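Side-chain contacts in hypothetical bacterial 6-phosphogluconolactonase (Bacteroides fragilis, PDB 3SCY), which probably hydrolyses 6-phosphogluconolactone to 6-phosphogluconate and folds as a seven-bladed beta-propeller: residues A[122-127]-A[194-199]; A[205-210]-A[225-230]; A[233-238]-A[294-299]; A[319-324]-A[328-333]. All coordinates share one frame; numbering follows the deposited sequence.

The four contacts follow one another along the chain and round the ring of a seven-bladed propeller. Contact 1 joins the blade that ends in strand 138-141 to the one that ends in strand 197-206; contact 2 picks up the far end of strand 197-206, where the chain crosses into the blade that begins with strand 213-218. Contact 3 carries that blade on to the one ending in strand 296-303. Contact 4 is a hairpin within the blade that begins with strand 310-313, its centre 34 Å from that of contact 1 on the opposite side of the chain's centre. Contacts 2 and 3, with centres 11 Å apart, touch through adjacent strands 224-229 and 234-241. Three contacts thus join neighbouring blades, and the fourth builds one.

Contact 1 (A[122-127]-A[194-199]); sequences ITVFPI and EKFLTK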
loop_
_atom_site.group_PDB
_atom_site.type_symbol
_atom_site.label_atom_id
_atom_site.label_comp_id
_atom_site.label_asym_id
_atom_site.label_seq_id
_atom_site.Cartn_x
_atom_site.Cartn_y
_atom_site.Cartn_z
ATOM N N ILE A 122 -5.590 10.730 10.152
ATOM C CA ILE A 122 -5.212 10.882 8.764
ATOM C C ILE A 122 -4.910 12.358 8.533
ATOM O O ILE A 122 -5.524 13.242 9.162
ATOM C CB ILE A 122 -6.233 10.329 7.736
ATOM C CG1 ILE A 122 -7.584 11.077 7.818
ATOM C CG2 ILE A 122 -6.392 8.814 7.908
ATOM C CD1 ILE A 122 -8.580 10.652 6.700
ATOM N N THR A 123 -3.909 12.624 7.709
ATOM C CA THR A 123 -3.495 14.001 7.426
ATOM C C THR A 123 -3.647 14.288 5.934
ATOM O O THR A 123 -3.256 13.473 5.102
ATOM C CB THR A 123 -2.038 14.251 7.901
ATOM O OG1 THR A 123 -1.945 13.929 9.281
ATOM C CG2 THR A 123 -1.614 15.725 7.724
ATOM N N VAL A 124 -4.177 15.475 5.602
ATOM C CA VAL A 124 -4.349 15.926 4.226
ATOM C C VAL A 124 -3.348 17.038 3.957
ATOM O O VAL A 124 -3.259 17.972 4.774
ATOM C CB VAL A 124 -5.813 16.448 4.001
ATOM C CG1 VAL A 124 -6.019 16.966 2.582
ATOM C CG2 VAL A 124 -6.833 15.359 4.328
ATOM N N PHE A 125 -2.642 16.954 2.810
ATOM C CA PHE A 125 -1.737 18.007 2.360
ATOM C C PHE A 125 -2.116 18.437 0.961
ATOM O O PHE A 125 -2.088 17.588 0.067
ATOM C CB PHE A 125 -0.259 17.541 2.322
ATOM C CG PHE A 125 0.333 16.971 3.581
ATOM C CD1 PHE A 125 0.168 15.628 3.894
ATOM C CD2 PHE A 125 1.106 17.760 4.424
ATOM C CE1 PHE A 125 0.748 15.082 5.032
ATOM C CE2 PHE A 125 1.646 17.227 5.589
ATOM C CZ PHE A 125 1.476 15.884 5.886
ATOM N N PRO A 126 -2.364 19.735 0.702
ATOM C CA PRO A 126 -2.548 20.167 -0.686
ATOM C C PRO A 126 -1.210 20.057 -1.428
ATOM O O PRO A 126 -0.147 20.260 -0.825
ATOM C CB PRO A 126 -2.970 21.646 -0.569
ATOM C CG PRO A 126 -3.316 21.853 0.905
ATOM C CD PRO A 126 -2.429 20.870 1.646
ATOM N N ILE A 127 -1.267 19.773 -2.715
ATOM C CA ILE A 127 -0.063 19.710 -3.553
ATOM C C ILE A 127 0.039 21.045 -4.284
ATOM O O ILE A 127 -0.940 21.490 -4.903
ATOM C CB ILE A 127 -0.106 18.535 -4.549
ATOM C CG1 ILE A 127 -0.161 17.179 -3.804
ATOM C CG2 ILE A 127 1.138 18.582 -5.463
ATOM C CD1 ILE A 127 -0.490 15.967 -4.675
ATOM N N GLU A 194 -10.368 24.861 -0.348
ATOM C CA GLU A 194 -11.607 24.172 0.055
ATOM C C GLU A 194 -11.232 22.909 0.836
ATOM O O GLU A 194 -10.154 22.310 0.620
ATOM C CB GLU A 194 -12.499 23.804 -1.151
ATOM C CG GLU A 194 -12.965 24.999 -1.969
ATOM C CD GLU A 194 -13.726 24.660 -3.236
ATOM O OE1 GLU A 194 -14.202 23.509 -3.353
ATOM O OE2 GLU A 194 -13.864 25.553 -4.107
ATOM N N LYS A 195 -12.152 22.472 1.717
ATOM C CA LYS A 195 -11.899 21.254 2.486
ATOM C C LYS A 195 -11.984 20.028 1.562
ATOM O O LYS A 195 -12.945 19.911 0.791
ATOM C CB LYS A 195 -12.917 21.150 3.633
ATOM C CG LYS A 195 -12.611 20.065 4.656
ATOM C CD LYS A 195 -13.579 20.264 5.843
ATOM C CE LYS A 195 -13.107 19.556 7.079
ATOM N NZ LYS A 195 -14.158 19.539 8.137
ATOM N N PHE A 196 -11.007 19.116 1.670
ATOM C CA PHE A 196 -10.980 17.943 0.820
ATOM C C PHE A 196 -11.972 16.863 1.288
ATOM O O PHE A 196 -12.701 16.289 0.465
ATOM C CB PHE A 196 -9.538 17.381 0.786
ATOM C CG PHE A 196 -9.277 16.211 -0.134
ATOM C CD1 PHE A 196 -9.823 16.173 -1.411
ATOM C CD2 PHE A 196 -8.458 15.160 0.267
ATOM C CE1 PHE A 196 -9.570 15.096 -2.269
ATOM C CE2 PHE A 196 -8.174 14.106 -0.606
ATOM C CZ PHE A 196 -8.751 14.070 -1.855
ATOM N N LEU A 197 -11.914 16.508 2.581
ATOM C CA LEU A 197 -12.707 15.400 3.109
ATOM C C LEU A 197 -13.763 15.814 4.092
ATOM O O LEU A 197 -13.512 16.650 4.952
ATOM C CB LEU A 197 -11.786 14.398 3.820
ATOM C CG LEU A 197 -10.626 13.818 2.994
ATOM C CD1 LEU A 197 -9.739 12.912 3.857
ATOM C CD2 LEU A 197 -11.139 13.113 1.748
ATOM N N THR A 198 -14.935 15.185 3.995
ATOM C CA THR A 198 -16.041 15.352 4.939
ATOM C C THR A 198 -16.520 13.963 5.311
ATOM O O THR A 198 -16.503 13.071 4.465
ATOM C CB THR A 198 -17.155 16.212 4.344
ATOM O OG1 THR A 198 -17.535 15.665 3.078
ATOM C CG2 THR A 198 -16.738 17.663 4.167
ATOM N N LYS A 199 -16.994 13.770 6.564
ATOM C CA LYS A 199 -17.439 12.428 6.972
ATOM C C LYS A 199 -18.627 11.970 6.109
ATOM O O LYS A 199 -19.489 12.775 5.768
ATOM C CB LYS A 199 -17.767 12.407 8.470
ATOM C CG LYS A 199 -16.500 12.524 9.323
ATOM C CD LYS A 199 -16.783 12.319 10.797
ATOM C CE LYS A 199 -15.511 12.268 11.607
ATOM N NZ LYS A 199 -15.797 12.095 13.057
#
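Between I122 and V124, the two residues that touch 194-199, T123 turns to the other side of the strand, where its OG1 is gripped by both T97 O and N116 ND2. V124 is tied into its own sheet by backbone hydrogen bonds to S137 and D138, which hold in place the residue that faces F196 and L197.

No hydrogen bond links 122-127 to 194-199; aliphatic and aromatic groups do the work. L197 CD1 is shared by two residues of the strand. With CG anti to its carbonyl carbon (chi1 -56°) and CD1 extended beyond it, the leucine brings that one methyl 3.8 Å from I122 CD1 and equally 3.8 Å from V124 CG2. V124 divides its branches: while CG2 meets the leucine, CG1 approaches the F196 ring obliquely, 3.8 Å from F196 CD2 and 4.0 Å from F196 CB. The phenylalanine is further steadied by its neighbour, since L197 CD2 sits 3.7 Å above one face of the F196 ring, offset toward the rim. I184 touches both F196 and L197, and I140 touches both I122 and L197, extending the hydrophobic layer.

The third strand of one four-stranded sheet therefore meets the start of the outermost strand of the next, through side chains alone, as is characteristic of the blade-to-blade interfaces of a beta-propeller.

Contact 2 (A[205-210]-A[225-230]); sequences FKVAPG and AYLINE
V207 and L227 reach for each other head-on: V207 CG1 and L227 CD2 meet tip to tip at 4.0 Å, a loose methyl-to-methyl touch. The valine's first torsion (chi1 -61°) sets CG1 beside its backbone N and leaves CG2 lodged between N and the carbonyl carbon. The two branches thus part company, CG1 going to the leucine and CG2 heading for N229, where it comes 4.3 Å from N229 OD1. That amide finds its polar partner elsewhere, as N229 ND2 is hydrogen-bonded to T234 OG1 on the next strand. P213 touches V207, L227 and N229 alike, and I236 packs on V207 and N229, so the valine packs against several residues of the blade it faces.

On its other flank, K206 folds back over the backbone, and K206 NZ donates to V207 O at 2.8 Å, nearly straight down the carbonyl at 171°.

Segment 205-210 leaves the outermost strand of one propeller blade, on the way to the innermost strand of the next. No hydrogen bond spans the two segments. Their attachment rests on buried hydrocarbon, while K206 NZ and N229 ND2 bond to atoms other than those across the contact.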
loop_
_atom_site.group_PDB
_atom_site.type_symbol
_atom_site.label_atom_id
_atom_site.label_comp_id
_atom_site.label_asym_id
_atom_site.label_seq_id
_atom_site.Cartn_x
_atom_site.Cartn_y
_atom_site.Cartn_z
ATOM N N PHE A 205 -17.640 1.513 8.181
ATOM C CA PHE A 205 -18.070 0.129 8.015
ATOM C C PHE A 205 -17.368 -0.667 9.089
ATOM O O PHE A 205 -16.180 -0.470 9.319
ATOM C CB PHE A 205 -17.745 -0.407 6.603
ATOM C CG PHE A 205 -18.355 0.424 5.501
ATOM C CD1 PHE A 205 -19.704 0.307 5.186
ATOM C CD2 PHE A 205 -17.594 1.366 4.811
ATOM C CE1 PHE A 205 -20.277 1.094 4.188
ATOM C CE2 PHE A 205 -18.172 2.150 3.800
ATOM C CZ PHE A 205 -19.517 2.019 3.515
ATOM N N LYS A 206 -18.077 -1.557 9.749
ATOM C CA LYS A 206 -17.497 -2.345 10.822
ATOM C C LYS A 206 -17.168 -3.741 10.318
ATOM O O LYS A 206 -17.938 -4.306 9.542
ATOM C CB LYS A 206 -18.488 -2.386 12.012
ATOM C CG LYS A 206 -18.034 -3.177 13.252
ATOM C CD LYS A 206 -16.919 -2.496 14.068
ATOM C CE LYS A 206 -16.668 -3.166 15.403
ATOM N NZ LYS A 206 -16.225 -4.588 15.269
ATOM N N VAL A 207 -16.019 -4.291 10.744
ATOM C CA VAL A 207 -15.668 -5.684 10.415
ATOM C C VAL A 207 -15.603 -6.483 11.725
ATOM O O VAL A 207 -15.663 -5.889 12.811
ATOM C CB VAL A 207 -14.399 -5.866 9.537
ATOM C CG1 VAL A 207 -14.557 -5.176 8.175
ATOM C CG2 VAL A 207 -13.142 -5.391 10.257
ATOM N N ALA A 208 -15.509 -7.823 11.635
ATOM C CA ALA A 208 -15.511 -8.699 12.811
ATOM C C ALA A 208 -14.503 -8.236 13.891
ATOM O O ALA A 208 -13.361 -7.919 13.551
ATOM C CB ALA A 208 -15.221 -10.138 12.404
ATOM N N PRO A 209 -14.901 -8.190 15.191
ATOM C CA PRO A 209 -13.958 -7.746 16.231
ATOM C C PRO A 209 -12.663 -8.544 16.229
ATOM O O PRO A 209 -12.675 -9.762 16.023
ATOM C CB PRO A 209 -14.735 -7.979 17.536
ATOM C CG PRO A 209 -16.178 -7.872 17.121
ATOM C CD PRO A 209 -16.225 -8.517 15.768
ATOM N N GLY A 210 -11.562 -7.842 16.439
ATOM C CA GLY A 210 -10.236 -8.444 16.492
ATOM C C GLY A 210 -9.605 -8.682 15.134
ATOM O O GLY A 210 -8.535 -9.294 15.057
ATOM N N ALA A 225 -14.198 -5.102 -3.590
ATOM C CA ALA A 225 -13.061 -4.654 -2.798
ATOM C C ALA A 225 -12.602 -5.803 -1.926
ATOM O O ALA A 225 -13.383 -6.704 -1.595
ATOM C CB ALA A 225 -13.429 -3.443 -1.954
ATOM N N TYR A 226 -11.330 -5.783 -1.543
ATOM C CA TYR A 226 -10.743 -6.851 -0.739
ATOM C C TYR A 226 -9.883 -6.253 0.334
ATOM O O TYR A 226 -9.070 -5.367 0.056
ATOM C CB TYR A 226 -9.925 -7.815 -1.616
ATOM C CG TYR A 226 -10.777 -8.442 -2.692
ATOM C CD1 TYR A 226 -11.451 -9.640 -2.465
ATOM C CD2 TYR A 226 -10.872 -7.866 -3.954
ATOM C CE1 TYR A 226 -12.284 -10.194 -3.440
ATOM C CE2 TYR A 226 -11.699 -8.406 -4.935
ATOM C CZ TYR A 226 -12.386 -9.581 -4.680
ATOM O OH TYR A 226 -13.175 -10.112 -5.667
ATOM N N LEU A 227 -10.098 -6.699 1.559
ATOM C CA LEU A 227 -9.370 -6.219 2.711
ATOM C C LEU A 227 -8.540 -7.317 3.342
ATOM O O LEU A 227 -9.049 -8.425 3.518
ATOM C CB LEU A 227 -10.399 -5.707 3.750
ATOM C CG LEU A 227 -9.907 -5.374 5.153
ATOM C CD1 LEU A 227 -9.059 -4.100 5.156
ATOM C CD2 LEU A 227 -11.100 -5.222 6.133
ATOM N N ILE A 228 -7.282 -7.003 3.693
ATOM C CA ILE A 228 -6.430 -7.934 4.418
ATOM C C ILE A 228 -6.406 -7.462 5.868
ATOM O O ILE A 228 -6.115 -6.285 6.131
ATOM C CB ILE A 228 -5.008 -8.154 3.817
ATOM C CG1 ILE A 228 -4.288 -9.287 4.582
ATOM C CG2 ILE A 228 -4.160 -6.848 3.787
ATOM C CD1 ILE A 228 -3.057 -9.829 3.954
ATOM N N ASN A 229 -6.705 -8.390 6.799
ATOM C CA ASN A 229 -6.746 -8.118 8.228
ATOM C C ASN A 229 -5.488 -8.640 8.866
ATOM O O ASN A 229 -5.225 -9.850 8.803
ATOM C CB ASN A 229 -7.988 -8.751 8.828
ATOM C CG ASN A 229 -9.238 -8.064 8.356
ATOM O OD1 ASN A 229 -9.426 -6.876 8.577
ATOM N ND2 ASN A 229 -10.103 -8.795 7.681
ATOM N N GLU A 230 -4.702 -7.735 9.474
ATOM C CA GLU A 230 -3.418 -8.108 10.063
ATOM C C GLU A 230 -3.563 -9.112 11.204
ATOM O O GLU A 230 -2.845 -10.109 11.229
ATOM C CB GLU A 230 -2.664 -6.874 10.571
ATOM C CG GLU A 230 -1.343 -7.208 11.253
ATOM C CD GLU A 230 -0.426 -6.026 11.477
ATOM O OE1 GLU A 230 -0.373 -5.134 10.600
ATOM O OE2 GLU A 230 0.317 -6.039 12.483
#

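Contact 3 (A[233-238]-A[294-299]); sequences GTVIAF and GTLTKV
L296 leads into this contact with V235. Its CB leaves a strand whose start is already fixed to the neighbouring blade, because L296 N is hydrogen-bonded to Q249 OE1. At CG the chain stands anti to the carbonyl carbon (chi1 -54°), and from there CD1 continues in an extended line, which carries that methyl outward until it meets V235 CG1 at 3.8 Å. CB and CG themselves stop short of 233-238. The other branch, CD2, lies farther from the valine; both methyls border the Y226 ring, and V289 of strand 283-289 also touches the leucine. The two aliphatic side chains cross at about a right angle, with a single methyl from each making the touch. V235 CG1 is placed for it by lying anti to its backbone N (chi1 174°).

Two residues on, A237 shows the same face of the strand to the turn before L296. Its CB comes 4.2 Å from G294 O, a distant approach of a methyl to a carbonyl. That oxygen has a proper partner in Y226 OH, which donates a hydrogen bond to it. The tyrosine packs on A237 and L296 as well, so it bridges both halves of the contact from strand 224-229.

Strand 234-241 is the third of its blade and strand 296-303 the outermost of the next. Across this seam 233-238 and 294-299 share no hydrogen bond: they adhere through aliphatic carbon, while polar bonds between the blades come from neighbouring residues such as Q249 and Y226.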
loop_
_atom_site.group_PDB
_atom_site.type_symbol
_atom_site.label_atom_id
_atom_site.label_comp_id
_atom_site.label_asym_id
_atom_site.label_seq_id
_atom_site.Cartn_x
_atom_site.Cartn_y
_atom_site.Cartn_z
ATOM N N GLY A 233 -5.890 -12.331 10.274
ATOM C CA GLY A 233 -5.250 -13.094 9.204
ATOM C C GLY A 233 -6.234 -13.488 8.120
ATOM O O GLY A 233 -6.043 -14.479 7.413
ATOM N N THR A 234 -7.317 -12.749 8.035
ATOM C CA THR A 234 -8.372 -12.998 7.081
ATOM C C THR A 234 -8.372 -12.004 5.944
ATOM O O THR A 234 -7.909 -10.866 6.080
ATOM C CB THR A 234 -9.755 -12.923 7.770
ATOM O OG1 THR A 234 -9.897 -11.661 8.432
ATOM C CG2 THR A 234 -9.988 -14.063 8.774
ATOM N N VAL A 235 -8.945 -12.438 4.821
ATOM C CA VAL A 235 -9.290 -11.578 3.696
ATOM C C VAL A 235 -10.798 -11.463 3.732
ATOM O O VAL A 235 -11.482 -12.486 3.804
ATOM C CB VAL A 235 -8.775 -12.072 2.309
ATOM C CG1 VAL A 235 -9.305 -11.184 1.164
ATOM C CG2 VAL A 235 -7.258 -12.112 2.275
ATOM N N ILE A 236 -11.301 -10.227 3.681
ATOM C CA ILE A 236 -12.723 -9.976 3.564
ATOM C C ILE A 236 -12.978 -9.450 2.157
ATOM O O ILE A 236 -12.314 -8.498 1.701
ATOM C CB ILE A 236 -13.268 -9.024 4.646
ATOM C CG1 ILE A 236 -13.021 -9.625 6.054
ATOM C CG2 ILE A 236 -14.764 -8.787 4.419
ATOM C CD1 ILE A 236 -13.445 -8.666 7.215
ATOM N N ALA A 237 -13.914 -10.107 1.460
ATOM C CA ALA A 237 -14.361 -9.711 0.135
ATOM C C ALA A 237 -15.636 -8.920 0.275
ATOM O O ALA A 237 -16.523 -9.289 1.048
ATOM C CB ALA A 237 -14.599 -10.935 -0.742
ATOM N N PHE A 238 -15.711 -7.817 -0.442
ATOM C CA PHE A 238 -16.873 -6.953 -0.451
ATOM C C PHE A 238 -17.349 -6.632 -1.810
ATOM O O PHE A 238 -16.546 -6.484 -2.744
ATOM C CB PHE A 238 -16.527 -5.566 0.168
ATOM C CG PHE A 238 -15.988 -5.519 1.573
ATOM C CD1 PHE A 238 -14.615 -5.522 1.807
ATOM C CD2 PHE A 238 -16.842 -5.306 2.652
ATOM C CE1 PHE A 238 -14.110 -5.418 3.102
ATOM C CE2 PHE A 238 -16.335 -5.167 3.946
ATOM C CZ PHE A 238 -14.978 -5.240 4.166
ATOM N N GLY A 294 -17.172 -12.462 -7.405
ATOM C CA GLY A 294 -16.037 -11.859 -6.689
ATOM C C GLY A 294 -15.508 -12.637 -5.493
ATOM O O GLY A 294 -14.597 -12.171 -4.800
ATOM N N THR A 295 -16.028 -13.842 -5.252
ATOM C CA THR A 295 -15.622 -14.668 -4.109
ATOM C C THR A 295 -14.293 -15.370 -4.370
ATOM O O THR A 295 -13.835 -15.465 -5.518
ATOM C CB THR A 295 -16.736 -15.668 -3.751
ATOM O OG1 THR A 295 -17.042 -16.452 -4.899
ATOM C CG2 THR A 295 -17.996 -14.974 -3.227
ATOM N N LEU A 296 -13.699 -15.896 -3.294
ATOM C CA LEU A 296 -12.355 -16.463 -3.324
ATOM C C LEU A 296 -12.306 -17.917 -2.891
ATOM O O LEU A 296 -12.990 -18.313 -1.944
ATOM C CB LEU A 296 -11.432 -15.674 -2.375
ATOM C CG LEU A 296 -11.362 -14.151 -2.583
ATOM C CD1 LEU A 296 -10.600 -13.497 -1.490
ATOM C CD2 LEU A 296 -10.730 -13.795 -3.936
ATOM N N THR A 297 -11.417 -18.674 -3.530
ATOM C CA THR A 297 -11.124 -20.053 -3.141
ATOM C C THR A 297 -9.579 -20.180 -3.145
ATOM O O THR A 297 -8.938 -19.853 -4.159
ATOM C CB THR A 297 -11.890 -21.076 -3.999
ATOM O OG1 THR A 297 -11.597 -20.918 -5.385
ATOM C CG2 THR A 297 -13.402 -21.002 -3.808
ATOM N N LYS A 298 -8.979 -20.622 -2.007
ATOM C CA LYS A 298 -7.519 -20.755 -1.932
ATOM C C LYS A 298 -7.048 -21.840 -2.878
ATOM O O LYS A 298 -7.686 -22.895 -2.990
ATOM C CB LYS A 298 -7.038 -21.030 -0.504
ATOM C CG LYS A 298 -5.543 -20.715 -0.333
ATOM C CD LYS A 298 -5.000 -20.918 1.053
ATOM C CE LYS A 298 -5.425 -19.868 2.032
ATOM N NZ LYS A 298 -4.908 -20.175 3.398
ATOM N N VAL A 299 -5.985 -21.558 -3.616
ATOM C CA VAL A 299 -5.420 -22.518 -4.564
ATOM C C VAL A 299 -3.952 -22.862 -4.238
ATOM O O VAL A 299 -3.451 -23.865 -4.749
ATOM C CB VAL A 299 -5.562 -22.078 -6.048
ATOM C CG1 VAL A 299 -7.029 -21.954 -6.465
ATOM C CG2 VAL A 299 -4.814 -20.782 -6.332
#

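Contact 4 (A[319-324]-A[328-333]); sequences YLLVAC and NVIQIF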
loop_
_atom_site.group_PDB
_atom_site.type_symbol
_atom_site.label_atom_id
_atom_site.label_comp_id
_atom_site.label_asym_id
_atom_site.label_seq_id
_atom_site.Cartn_x
_atom_site.Cartn_y
_atom_site.Cartn_z
ATOM N N TYR A 319 5.319 -11.353 -13.161
ATOM C CA TYR A 319 6.107 -11.539 -11.944
ATOM C C TYR A 319 5.448 -10.921 -10.719
ATOM O O TYR A 319 4.693 -9.939 -10.809
ATOM C CB TYR A 319 7.522 -10.920 -12.091
ATOM C CG TYR A 319 8.372 -11.560 -13.156
ATOM C CD1 TYR A 319 8.971 -12.800 -12.946
ATOM C CD2 TYR A 319 8.600 -10.921 -14.368
ATOM C CE1 TYR A 319 9.755 -13.399 -13.930
ATOM C CE2 TYR A 319 9.376 -11.517 -15.364
ATOM C CZ TYR A 319 9.960 -12.755 -15.134
ATOM O OH TYR A 319 10.733 -13.391 -16.096
ATOM N N LEU A 320 5.738 -11.551 -9.569
ATOM C CA LEU A 320 5.318 -11.108 -8.252
ATOM C C LEU A 320 6.590 -10.933 -7.416
ATOM O O LEU A 320 7.385 -11.879 -7.253
ATOM C CB LEU A 320 4.350 -12.146 -7.647
ATOM C CG LEU A 320 3.622 -11.706 -6.366
ATOM C CD1 LEU A 320 2.299 -12.448 -6.188
ATOM C CD2 LEU A 320 4.505 -11.884 -5.131
ATOM N N LEU A 321 6.819 -9.684 -6.979
ATOM C CA LEU A 321 8.022 -9.320 -6.243
ATOM C C LEU A 321 7.704 -9.103 -4.796
ATOM O O LEU A 321 6.769 -8.354 -4.489
ATOM C CB LEU A 321 8.643 -8.036 -6.818
ATOM C CG LEU A 321 9.202 -8.094 -8.245
ATOM C CD1 LEU A 321 8.109 -8.061 -9.298
ATOM C CD2 LEU A 321 10.086 -6.881 -8.521
ATOM N N VAL A 322 8.451 -9.780 -3.904
ATOM C CA VAL A 322 8.207 -9.732 -2.463
ATOM C C VAL A 322 9.337 -9.044 -1.700
ATOM O O VAL A 322 10.467 -9.524 -1.719
ATOM C CB VAL A 322 7.990 -11.142 -1.867
ATOM C CG1 VAL A 322 7.645 -11.057 -0.381
ATOM C CG2 VAL A 322 6.903 -11.892 -2.630
ATOM N N ALA A 323 9.019 -7.946 -1.003
ATOM C CA ALA A 323 9.993 -7.280 -0.144
ATOM C C ALA A 323 10.059 -8.048 1.172
ATOM O O ALA A 323 9.038 -8.172 1.859
ATOM C CB ALA A 323 9.569 -5.836 0.098
ATOM N N CYS A 324 11.237 -8.584 1.519
ATOM C CA CYS A 324 11.393 -9.361 2.752
ATOM C C CYS A 324 12.258 -8.533 3.682
ATOM O O CYS A 324 13.477 -8.478 3.507
ATOM C CB CYS A 324 11.996 -10.727 2.458
ATOM S SG CYS A 324 11.029 -11.724 1.304
ATOM N N ASN A 328 16.441 -8.939 4.105
ATOM C CA ASN A 328 17.086 -7.852 3.374
ATOM C C ASN A 328 17.180 -8.166 1.884
ATOM O O ASN A 328 18.239 -7.995 1.265
ATOM C CB ASN A 328 18.490 -7.544 3.972
ATOM C CG ASN A 328 18.414 -7.103 5.406
ATOM O OD1 ASN A 328 17.533 -6.318 5.792
ATOM N ND2 ASN A 328 19.273 -7.677 6.238
ATOM N N VAL A 329 16.057 -8.630 1.307
ATOM C CA VAL A 329 15.989 -8.994 -0.117
ATOM C C VAL A 329 14.623 -8.711 -0.699
ATOM O O VAL A 329 13.630 -8.678 0.027
ATOM C CB VAL A 329 16.329 -10.497 -0.419
ATOM C CG1 VAL A 329 17.799 -10.835 -0.163
ATOM C CG2 VAL A 329 15.392 -11.460 0.312
ATOM N N ILE A 330 14.583 -8.562 -2.027
ATOM C CA ILE A 330 13.370 -8.495 -2.822
ATOM C C ILE A 330 13.392 -9.796 -3.610
ATOM O O ILE A 330 14.289 -9.974 -4.440
ATOM C CB ILE A 330 13.218 -7.264 -3.720
ATOM C CG1 ILE A 330 13.128 -6.020 -2.863
ATOM C CG2 ILE A 330 11.944 -7.415 -4.607
ATOM C CD1 ILE A 330 13.569 -4.715 -3.647
ATOM N N GLN A 331 12.495 -10.747 -3.298
ATOM C CA GLN A 331 12.447 -12.031 -3.997
ATOM C C GLN A 331 11.583 -11.920 -5.229
ATOM O O GLN A 331 10.507 -11.294 -5.174
ATOM C CB GLN A 331 11.863 -13.080 -3.087
ATOM C CG GLN A 331 12.812 -13.740 -2.146
ATOM C CD GLN A 331 12.038 -14.846 -1.476
ATOM O OE1 GLN A 331 11.000 -14.606 -0.870
ATOM N NE2 GLN A 331 12.471 -16.076 -1.647
ATOM N N ILE A 332 12.010 -12.556 -6.332
ATOM C CA ILE A 332 11.278 -12.462 -7.583
ATOM C C ILE A 332 10.624 -13.804 -7.912
ATOM O O ILE A 332 11.332 -14.809 -8.051
ATOM C CB ILE A 332 12.203 -12.001 -8.758
ATOM C CG1 ILE A 332 13.244 -10.911 -8.359
ATOM C CG2 ILE A 332 11.398 -11.641 -10.014
ATOM C CD1 ILE A 332 12.656 -9.574 -7.803
ATOM N N PHE A 333 9.289 -13.816 -8.059
ATOM C CA PHE A 333 8.538 -15.019 -8.411
ATOM C C PHE A 333 7.881 -14.891 -9.761
ATOM O O PHE A 333 7.298 -13.862 -10.084
ATOM C CB PHE A 333 7.450 -15.356 -7.368
ATOM C CG PHE A 333 7.989 -15.653 -5.995
ATOM C CD1 PHE A 333 8.176 -14.625 -5.067
ATOM C CD2 PHE A 333 8.284 -16.957 -5.612
ATOM C CE1 PHE A 333 8.718 -14.897 -3.809
ATOM C CE2 PHE A 333 8.840 -17.222 -4.363
ATOM C CZ PHE A 333 9.013 -16.201 -3.452
#
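The rings of Y319 and F333 each meet the opposite strand at an edge. F333 O lies near the plane of the Y319 ring, 3.5 Å from Y319 CD1, and I332 CG2 approaches the same ring obliquely. In a matching way L320 O sits in the plane of the F333 ring, at its CD1 edge. V322 CG2 comes in obliquely, 3.7 Å from F333 CE1, so the phenylalanine lies diagonally across to the valine. The F333 side chain is also about 6 Å from the bound sodium ion, whose site includes Q302 and L342.

Strands 319-324 and 329-333 form an antiparallel hairpin. L320 with F333 and V322 with Q331 are hydrogen-bonded pairs, each with two backbone bonds; L320 N to F333 O measures 2.8 Å and is nearly straight (169°). At the turn C324 N gives a 2.8 Å bond to V329 O, whereas the return bond from V329 N to C324 O is weak. There N328 and V329 both face C324, which makes a G1 beta bulge.

On the other face, L321 and I332 run side by side, with I332 CD1 3.8 Å from L321 CG, while I330 CG2 packs on L321 CB. L357 of strand 354-360 covers L321 and I330. On the F333 face, C324 SG lies 3.6 Å from Q331 OE1.

Backbone bonding thus sets the pairing. The face of L321, A323, I330 and I332 is wholly apolar and suits packing against a neighbouring sheet; the F333 face is mixed, with Q331 OE1 making a polar link to G305 N.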